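Local structure of variant surface glycoprotein MITAT 1.1 (Trypanosoma brucei brucei, 5LY9) at residues Phe72-Asn77 and Leu277-Lys282. The protein forms a dense coat on the parasite surface and is one of many antigenically distinct variants by which the trypanosome evades host immunity. Numbering follows the deposited sequence.
With NAG (2-acetamido-2-deoxy-beta-D-glucopyranose), chain C.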
loop_
_atom_site.group_PDB
_atom_site.type_symbol
_atom_site.label_atom_id
_atom_site.label_comp_id
_atom_site.label_asym_id
_atom_site.label_seq_id
_atom_site.Cartn_x
_atom_site.Cartn_y
_atom_site.Cartn_z
ATOM N N PHE A 72 12.486 22.322 9.609
ATOM C CA PHE A 72 12.175 21.536 8.416
ATOM C C PHE A 72 12.790 20.141 8.487
ATOM O O PHE A 72 12.156 19.160 8.093
ATOM C CB PHE A 72 12.688 22.246 7.133
ATOM C CG PHE A 72 11.948 23.523 6.813
ATOM C CD1 PHE A 72 10.584 23.540 6.708
ATOM C CD2 PHE A 72 12.637 24.697 6.554
ATOM C CE1 PHE A 72 9.851 24.723 6.415
ATOM C CE2 PHE A 72 11.945 25.891 6.298
ATOM C CZ PHE A 72 10.579 25.900 6.239
ATOM N N ALA A 73 14.008 20.035 8.980
ATOM C CA ALA A 73 14.597 18.707 9.215
ATOM C C ALA A 73 13.752 17.821 10.114
ATOM O O ALA A 73 13.445 16.684 9.730
ATOM C CB ALA A 73 15.978 18.833 9.774
ATOM N N ARG A 74 13.348 18.310 11.261
ATOM C CA ARG A 74 12.469 17.486 12.118
ATOM C C ARG A 74 11.231 17.079 11.384
ATOM O O ARG A 74 10.766 15.948 11.521
ATOM C CB ARG A 74 12.080 18.159 13.460
ATOM C CG ARG A 74 13.189 18.131 14.469
ATOM C CD ARG A 74 12.631 18.233 15.885
ATOM N NE ARG A 74 13.687 18.209 16.864
ATOM C CZ ARG A 74 13.517 18.441 18.145
ATOM N NH1 ARG A 74 12.298 18.676 18.660
ATOM N NH2 ARG A 74 14.562 18.427 18.935
ATOM N N LYS A 75 10.646 18.008 10.643
ATOM C CA LYS A 75 9.374 17.735 10.019
ATOM C C LYS A 75 9.489 16.729 8.889
ATOM O O LYS A 75 8.621 15.860 8.764
ATOM C CB LYS A 75 8.695 18.982 9.538
ATOM C CG LYS A 75 8.182 19.824 10.723
ATOM C CD LYS A 75 6.973 19.206 11.478
ATOM C CE LYS A 75 5.719 19.204 10.638
ATOM N NZ LYS A 75 4.640 18.286 11.026
ATOM N N THR A 76 10.515 16.821 8.045
ATOM C CA THR A 76 10.648 15.833 6.979
ATOM C C THR A 76 11.103 14.467 7.507
ATOM O O THR A 76 10.568 13.448 7.163
ATOM C CB THR A 76 11.559 16.345 5.861
ATOM O OG1 THR A 76 11.488 15.425 4.789
ATOM C CG2 THR A 76 13.007 16.523 6.329
ATOM N N ASN A 77 12.023 14.455 8.451
ATOM C CA ASN A 77 12.555 13.218 8.969
ATOM C C ASN A 77 11.515 12.497 9.798
ATOM O O ASN A 77 11.316 11.296 9.642
ATOM C CB ASN A 77 13.789 13.511 9.760
ATOM C CG ASN A 77 14.932 14.026 8.901
ATOM O OD1 ASN A 77 15.093 13.625 7.756
ATOM N ND2 ASN A 77 15.768 14.851 9.504
ATOM N N LEU A 277 8.619 23.772 16.251
ATOM C CA LEU A 277 9.352 25.051 16.309
ATOM C C LEU A 277 9.725 25.399 17.738
ATOM O O LEU A 277 10.863 25.745 18.045
ATOM C CB LEU A 277 8.539 26.190 15.626
ATOM C CG LEU A 277 9.346 27.421 15.232
ATOM C CD1 LEU A 277 10.349 27.067 14.164
ATOM C CD2 LEU A 277 8.399 28.541 14.816
ATOM N N LYS A 278 8.755 25.360 18.618
ATOM C CA LYS A 278 8.962 25.781 19.982
ATOM C C LYS A 278 10.017 24.895 20.638
ATOM O O LYS A 278 10.896 25.396 21.366
ATOM C CB LYS A 278 7.603 25.681 20.755
ATOM C CG LYS A 278 7.696 26.141 22.186
ATOM C CD LYS A 278 6.453 25.752 22.951
ATOM C CE LYS A 278 6.456 26.552 24.224
ATOM N NZ LYS A 278 5.400 25.992 25.138
ATOM N N ALA A 279 9.916 23.573 20.389
ATOM C CA ALA A 279 10.890 22.607 21.024
ATOM C C ALA A 279 12.290 22.866 20.541
ATOM O O ALA A 279 13.262 22.775 21.319
ATOM C CB ALA A 279 10.511 21.193 20.739
ATOM N N LEU A 280 12.422 23.231 19.262
ATOM C CA LEU A 280 13.783 23.516 18.734
ATOM C C LEU A 280 14.390 24.824 19.281
ATOM O O LEU A 280 15.597 24.968 19.251
ATOM C CB LEU A 280 13.810 23.545 17.221
ATOM C CG LEU A 280 13.712 22.178 16.576
ATOM C CD1 LEU A 280 13.277 22.309 15.156
ATOM C CD2 LEU A 280 15.047 21.507 16.734
ATOM N N VAL A 281 13.560 25.774 19.741
ATOM C CA VAL A 281 14.058 26.973 20.306
ATOM C C VAL A 281 14.863 26.582 21.545
ATOM O O VAL A 281 15.979 27.048 21.769
ATOM C CB VAL A 281 12.944 28.004 20.587
ATOM C CG1 VAL A 281 13.491 29.192 21.399
ATOM C CG2 VAL A 281 12.337 28.507 19.250
ATOM N N LYS A 282 14.284 25.704 22.317
ATOM C CA LYS A 282 14.891 25.208 23.535
ATOM C C LYS A 282 16.094 24.306 23.209
ATOM O O LYS A 282 17.186 24.560 23.705
ATOM C CB LYS A 282 13.886 24.445 24.340
ATOM C CG LYS A 282 14.544 23.967 25.639
ATOM C CD LYS A 282 13.535 23.358 26.558
ATOM C CE LYS A 282 14.240 22.844 27.822
ATOM N NZ LYS A 282 13.308 21.898 28.469
HETATM C C1 NAG C . 6.387 23.852 4.167
HETATM C C2 NAG C . 6.023 23.397 2.762
HETATM C C3 NAG C . 7.132 23.618 1.795
HETATM C C4 NAG C . 7.521 25.101 1.865
HETATM C C5 NAG C . 7.889 25.474 3.293
HETATM C C6 NAG C . 8.230 26.954 3.515
HETATM C C7 NAG C . 4.433 21.555 2.566
HETATM C C8 NAG C . 4.173 20.073 2.594
HETATM N N2 NAG C . 5.683 21.979 2.776
HETATM O O3 NAG C . 6.682 23.316 0.480
HETATM O O4 NAG C . 8.670 25.259 1.039
HETATM O O5 NAG C . 6.777 25.223 4.114
HETATM O O6 NAG C . 7.206 27.775 2.933
HETATM O O7 NAG C . 3.533 22.344 2.385
#
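Arg74 on the long helix 62-114 and Leu280 on the short helix 275-285 have the nearest CA atoms across the segments, 9.0 Å apart, so side chains alone bridge the two helices. Arg74 does most of the reaching: its chain runs extended from CG to NE (chi3 -180°) and slides past Leu280, which points the opposite way. The CD2 methyl of Leu280 lies over one face of the guanidinium, 3.4 Å above the plane and displaced from its centre. NE of Arg74 is 3.6 Å from that CD2. Ala279 adds its CB, 3.7 Å from NH1 of Arg74 and oblique to the group. Leu280 also packs on Leu67 and Tyr71, of the same helix 62-114. Phe72 points away from 277-282, and its CZ lies 3.7 Å from C6 of the NAG in a glycan attached to the protein. No hydrogen bond joins the segments; instead NH2 of Arg74 forms a salt bridge with Asp348 of the second subunit, whose Val344 packs on Arg74 too. The apolar cover over one guanidinium face probably strengthens that charge pairing, and Leu280 itself touches Asp348 of the second subunit, which places this corner of helix 275-285 at the dimer interface of this A-type N-terminal domain.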